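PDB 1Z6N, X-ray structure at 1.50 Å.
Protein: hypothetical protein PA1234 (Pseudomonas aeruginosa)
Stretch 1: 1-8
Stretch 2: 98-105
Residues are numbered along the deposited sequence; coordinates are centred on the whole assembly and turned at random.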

ATOM      1  N   MET A   1      -0.565 -15.371 -18.725  1.00 18.25           N
ATOM      2  CA  MET A   1      -1.000 -14.566 -17.532  1.00 18.22           C
ATOM      3  C   MET A   1      -0.230 -15.061 -16.306  1.00 16.74           C
ATOM      4  O   MET A   1      -0.432 -16.203 -15.879  1.00 17.51           O
ATOM      5  CB  MET A   1      -2.525 -14.739 -17.337  1.00 18.44           C
ATOM      6  CG  MET A   1      -3.172 -13.941 -16.196  1.00 19.24           C
ATOM      7  SD  MET A   1      -4.943 -14.303 -15.930  1.00 20.23           S
ATOM      8  CE  MET A   1      -4.849 -15.923 -15.219  1.00 18.31           C
ATOM      9  N   ALA A   2       0.663 -14.232 -15.753  1.00 14.88           N
ATOM     10  CA  ALA A   2       1.424 -14.655 -14.565  1.00 13.38           C
ATOM     11  C   ALA A   2       0.477 -14.818 -13.377  1.00 12.65           C
ATOM     12  O   ALA A   2      -0.469 -14.040 -13.246  1.00 13.84           O
ATOM     13  CB  ALA A   2       2.533 -13.655 -14.230  1.00 13.29           C
ATOM     14  N   SER A   3       0.715 -15.820 -12.528  1.00 11.34           N
ATOM     15  CA  SER A   3      -0.099 -15.971 -11.315  1.00  9.85           C
ATOM     16  C   SER A   3       0.253 -14.847 -10.334  1.00  9.93           C
ATOM     17  O   SER A   3       1.322 -14.230 -10.428  1.00 10.12           O
ATOM     18  CB  SER A   3       0.133 -17.326 -10.648  1.00 10.41           C
ATOM     19  OG  SER A   3       1.469 -17.380 -10.136  1.00  9.82           O
ATOM     20  N   TYR A   4      -0.626 -14.591  -9.369  1.00  9.61           N
ATOM     21  CA  TYR A   4      -0.285 -13.637  -8.318  1.00  8.89           C
ATOM     22  C   TYR A   4       0.962 -14.083  -7.545  1.00  8.73           C
ATOM     23  O   TYR A   4       1.778 -13.250  -7.126  1.00  9.12           O
ATOM     24  CB  TYR A   4      -1.444 -13.445  -7.341  1.00  9.00           C
ATOM     25  CG  TYR A   4      -2.628 -12.728  -7.948  1.00  8.65           C
ATOM     26  CD1 TYR A   4      -2.471 -11.521  -8.605  1.00  9.13           C
ATOM     27  CD2 TYR A   4      -3.907 -13.256  -7.844  1.00 10.03           C
ATOM     28  CE1 TYR A   4      -3.557 -10.844  -9.161  1.00  9.73           C
ATOM     29  CE2 TYR A   4      -5.011 -12.591  -8.391  1.00 10.92           C
ATOM     30  CZ  TYR A   4      -4.827 -11.383  -9.046  1.00 10.28           C
ATOM     31  OH  TYR A   4      -5.889 -10.713  -9.604  1.00 10.71           O
ATOM     32  N   ALA A   5       1.115 -15.393  -7.353  1.00  8.66           N
ATOM     33  CA  ALA A   5       2.310 -15.918  -6.665  1.00  8.30           C
ATOM     34  C   ALA A   5       3.571 -15.584  -7.448  1.00  8.49           C
ATOM     35  O   ALA A   5       4.558 -15.147  -6.865  1.00  9.13           O
ATOM     36  CB  ALA A   5       2.182 -17.425  -6.436  1.00  8.67           C
ATOM     37  N   GLU A   6       3.515 -15.752  -8.768  1.00  8.62           N
ATOM     38  CA  GLU A   6       4.653 -15.439  -9.636  1.00  9.62           C
ATOM     39  C   GLU A   6       4.997 -13.947  -9.608  1.00  8.50           C
ATOM     40  O   GLU A   6       6.174 -13.561  -9.526  1.00  8.63           O
ATOM     41  CB  GLU A   6       4.387 -15.911 -11.075  1.00  9.31           C
ATOM     42  CG  GLU A   6       4.439 -17.427 -11.189  1.00 11.82           C
ATOM     43  CD  GLU A   6       4.019 -17.965 -12.539  1.00 12.52           C
ATOM     44  OE1 GLU A   6       3.218 -17.321 -13.256  1.00 12.64           O
ATOM     45  OE2 GLU A   6       4.485 -19.078 -12.882  1.00 18.71           O
ATOM     46  N   LEU A   7       3.969 -13.101  -9.662  1.00  8.24           N
ATOM     47  CA  LEU A   7       4.186 -11.658  -9.598  1.00  7.95           C
ATOM     48  C   LEU A   7       4.696 -11.232  -8.237  1.00  8.58           C
ATOM     49  O   LEU A   7       5.635 -10.435  -8.134  1.00  8.28           O
ATOM     50  CB  LEU A   7       2.883 -10.904  -9.888  1.00  7.88           C
ATOM     51  CG  LEU A   7       2.376 -11.082 -11.326  1.00  8.32           C
ATOM     52  CD1 LEU A   7       0.973 -10.512 -11.474  1.00 11.15           C
ATOM     53  CD2 LEU A   7       3.345 -10.392 -12.315  1.00  8.58           C
ATOM     54  N   PHE A   8       4.098 -11.766  -7.175  1.00  7.98           N
ATOM     55  CA  PHE A   8       4.603 -11.451  -5.827  1.00  8.16           C
ATOM     56  C   PHE A   8       6.081 -11.829  -5.647  1.00  8.58           C
ATOM     57  O   PHE A   8       6.888 -11.077  -5.059  1.00  8.94           O
ATOM     58  CB  PHE A   8       3.727 -12.126  -4.757  1.00  8.91           C
ATOM     59  CG  PHE A   8       3.991 -11.624  -3.364  1.00  7.76           C
ATOM     60  CD1 PHE A   8       3.320 -10.505  -2.876  1.00  9.50           C
ATOM     61  CD2 PHE A   8       4.919 -12.261  -2.545  1.00  9.46           C
ATOM     62  CE1 PHE A   8       3.572 -10.012  -1.601  1.00 10.50           C
ATOM     63  CE2 PHE A   8       5.159 -11.776  -1.258  1.00  9.64           C
ATOM     64  CZ  PHE A   8       4.489 -10.646  -0.795  1.00  9.56           C
ATOM     65  N   ASP A  98       0.690  -4.428 -18.190  1.00  8.52           N
ATOM     66  CA  ASP A  98       0.819  -5.583 -19.074  1.00 10.36           C
ATOM     67  C   ASP A  98       0.070  -6.802 -18.564  1.00 10.80           C
ATOM     68  O   ASP A  98      -0.513  -7.536 -19.381  1.00 12.15           O
ATOM     69  CB  ASP A  98       2.295  -5.920 -19.293  1.00 10.15           C
ATOM     70  CG  ASP A  98       2.488  -7.088 -20.243  1.00 13.55           C
ATOM     71  OD1 ASP A  98       2.188  -6.912 -21.433  1.00 17.14           O
ATOM     72  OD2 ASP A  98       2.954  -8.147 -19.777  1.00 18.79           O
ATOM     73  N   ASP A  99       0.052  -7.023 -17.249  1.00 11.28           N
ATOM     74  CA  ASP A  99      -0.429  -8.307 -16.733  1.00 11.60           C
ATOM     75  C   ASP A  99      -1.549  -8.260 -15.707  1.00 11.82           C
ATOM     76  O   ASP A  99      -2.039  -9.324 -15.307  1.00 13.05           O
ATOM     77  CB  ASP A  99       0.714  -9.143 -16.182  1.00 13.73           C
ATOM     78  CG  ASP A  99       0.700 -10.566 -16.706  1.00 15.25           C
ATOM     79  OD1 ASP A  99      -0.195 -10.949 -17.516  1.00 17.72           O
ATOM     80  OD2 ASP A  99       1.629 -11.289 -16.319  1.00 17.43           O
ATOM     81  N   LEU A 100      -1.963  -7.066 -15.286  1.00  9.61           N
ATOM     82  CA  LEU A 100      -3.048  -6.965 -14.309  1.00  9.48           C
ATOM     83  C   LEU A 100      -4.277  -6.221 -14.817  1.00  9.33           C
ATOM     84  O   LEU A 100      -5.383  -6.455 -14.326  1.00  8.54           O
ATOM     85  CB  LEU A 100      -2.565  -6.291 -13.018  1.00  9.56           C
ATOM     86  CG  LEU A 100      -1.600  -7.103 -12.161  1.00 10.38           C
ATOM     87  CD1 LEU A 100      -1.106  -6.263 -10.998  1.00 11.93           C
ATOM     88  CD2 LEU A 100      -2.284  -8.408 -11.678  1.00 12.87           C
ATOM     89  N   ARG A 101      -4.091  -5.305 -15.766  1.00  8.97           N
ATOM     90  CA  ARG A 101      -5.184  -4.390 -16.119  1.00 11.27           C
ATOM     91  C   ARG A 101      -6.446  -5.131 -16.562  1.00 11.73           C
ATOM     92  O   ARG A 101      -7.535  -4.889 -16.038  1.00 12.55           O
ATOM     93  CB  ARG A 101      -4.721  -3.359 -17.157  1.00 11.61           C
ATOM     94  CG  ARG A 101      -5.588  -2.099 -17.181  1.00 15.50           C
ATOM     95  CD  ARG A 101      -5.370  -1.316 -18.463  1.00 18.78           C
ATOM     96  NE  ARG A 101      -5.901  -2.047 -19.604  1.00 23.49           N
ATOM     97  CZ  ARG A 101      -5.644  -1.770 -20.876  1.00 28.34           C
ATOM     98  NH1 ARG A 101      -4.815  -0.772 -21.190  1.00 29.40           N
ATOM     99  NH2 ARG A 101      -6.211  -2.507 -21.833  1.00 29.30           N
ATOM    100  N   GLN A 102      -6.295  -6.055 -17.497  1.00 11.92           N
ATOM    101  CA  GLN A 102      -7.463  -6.761 -18.038  1.00 12.35           C
ATOM    102  C   GLN A 102      -8.023  -7.751 -17.025  1.00 11.92           C
ATOM    103  O   GLN A 102      -9.236  -7.891 -16.883  1.00 10.90           O
ATOM    104  CB  GLN A 102      -7.128  -7.427 -19.366  1.00 14.05           C
ATOM    105  CG  GLN A 102      -6.907  -6.431 -20.517  1.00 16.03           C
ATOM    106  CD  GLN A 102      -8.204  -5.969 -21.180  1.00 18.21           C
ATOM    107  OE1 GLN A 102      -8.382  -6.123 -22.388  1.00 21.25           O
ATOM    108  NE2 GLN A 102      -9.108  -5.387 -20.392  1.00 18.65           N
ATOM    109  N   ARG A 103      -7.127  -8.421 -16.312  1.00 10.63           N
ATOM    110  CA  ARG A 103      -7.493  -9.345 -15.256  1.00 10.77           C
ATOM    111  C   ARG A 103      -8.407  -8.683 -14.190  1.00  9.88           C
ATOM    112  O   ARG A 103      -9.363  -9.286 -13.685  1.00  9.67           O
ATOM    113  CB  ARG A 103      -6.199  -9.839 -14.623  1.00 12.61           C
ATOM    114  CG  ARG A 103      -6.411 -10.876 -13.608  1.00 13.44           C
ATOM    115  CD  ARG A 103      -5.083 -11.228 -12.975  1.00 13.27           C
ATOM    116  NE  ARG A 103      -5.277 -12.481 -12.272  1.00 14.30           N
ATOM    117  CZ  ARG A 103      -4.332 -13.387 -12.041  1.00 15.23           C
ATOM    118  NH1 ARG A 103      -3.074 -13.193 -12.454  1.00 14.09           N
ATOM    119  NH2 ARG A 103      -4.664 -14.491 -11.382  1.00 13.08           N
ATOM    120  N   LEU A 104      -8.117  -7.426 -13.890  1.00  9.00           N
ATOM    121  CA  LEU A 104      -8.820  -6.669 -12.866  1.00  8.48           C
ATOM    122  C   LEU A 104      -9.914  -5.788 -13.442  1.00  9.04           C
ATOM    123  O   LEU A 104     -10.546  -5.045 -12.687  1.00  9.67           O
ATOM    124  CB  LEU A 104      -7.825  -5.771 -12.107  1.00  8.67           C
ATOM    125  CG  LEU A 104      -6.728  -6.514 -11.331  1.00  8.64           C
ATOM    126  CD1 LEU A 104      -5.653  -5.539 -10.845  1.00  8.71           C
ATOM    127  CD2 LEU A 104      -7.283  -7.338 -10.148  1.00  9.42           C
ATOM    128  N   ALA A 105     -10.116  -5.850 -14.764  1.00  8.98           N
ATOM    129  CA  ALA A 105     -11.115  -5.003 -15.448  1.00  9.90           C
ATOM    130  C   ALA A 105     -10.922  -3.514 -15.124  1.00 10.36           C
ATOM    131  O   ALA A 105     -11.886  -2.791 -14.822  1.00 11.23           O
ATOM    132  CB  ALA A 105     -12.547  -5.459 -15.114  1.00 10.30           C
TER
HETATM  133  O   HOH W   1      -3.112 -16.294  -9.735  1.00 10.65           O

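The chain's N-terminal segment, residues 1-8, packs against residues 98-105 through two polar anchors and a small apolar patch, burying 440 Å² in all. The first anchor is Asp 99. Its CA-to-CB bond points toward the first stretch, and the Asp 99 carboxylate accepts a hydrogen bond from the backbone of Ala 2 (Ala 2 N to Asp 99 OD2, 3.1 Å, N-H...O angle 158°). Chi1 of Asp 99 lies between wells at -131°, while chi2 is 0°; in this pose OD2 faces the Ala 2 amide, and OD1 lies 3.7 Å from Met 1 CA. The amino terminus remains farther off, with Met 1 N 4.6 Å from Asp 99 OD1, so opposite charges are near each other without forming a salt bridge. The small side chain of Ala 2 fits closely here, its CB 3.3 Å from Asp 99 OD2.

The second anchor is Arg 103, the residue most covered by the opposing stretch. Chi1, chi2 and chi3 are all t, so the side chain is extended and carries its guanidinium from the Gln 102 to Ala 105 type I turn to the N-terminal segment. There the planar group is sandwiched. Over one face is Tyr 4, with the guanidinium lying flat on the ring, centres 3.8 Å apart and planes at 20°; Arg 103 CZ sits 19° off the ring normal, a cation-pi arrangement. Over the opposite face is Met 1 SD. The methionine reaches this position with chi1 and chi2 both t and chi3 at 72° (p); its CA-to-CB bond points sideways, but the flexible thioether brings its end nearer. At the guanidinium edge, Arg 103 NH1 donates a weak hydrogen bond to Ala 2 O (2.9 Å, angle 126°). Arg 103 NH2 donates to water 1 at 2.9 Å, and the same water accepts from Tyr 4 N at 3.0 Å, linking the arginine to the start of the helix. Tyr 4 OH is 3.3 Å from Arg 103 NE, but the angle is too poor for a hydrogen bond, so these two side chains are joined by the stack, with no hydrogen bond between them.

Tyr 4 holds its ring with chi1 at -69° (m) and chi2 at -52°. While one face receives Arg 103, the ring edge meets Leu 100, CE1 to CD2 at 3.7 Å. Leu 100 CD2 also meets Leu 7 CD1 at 3.9 Å. Both leucines are buried and adopt m,t rotamers, their branched ends supplying apolar surface beneath the polar contacts; Leu 104, likewise m,t, brings CD2 to 3.7 Å from Tyr 4 OH.

The CA-to-CB bond of Ser 3 points away from the second stretch, and its side chain caps the helix. With chi1 at 67° (p), Ser 3 OG accepts from Glu 6 N at 3.0 Å. Glu 6 reciprocates, its OE1 accepting from Ser 3 N at 3.0 Å, so the helix start is fastened next to Tyr 4, whose ring end reaches the second stretch, and about one turn before Leu 7, whose CA-to-CB bond points toward it.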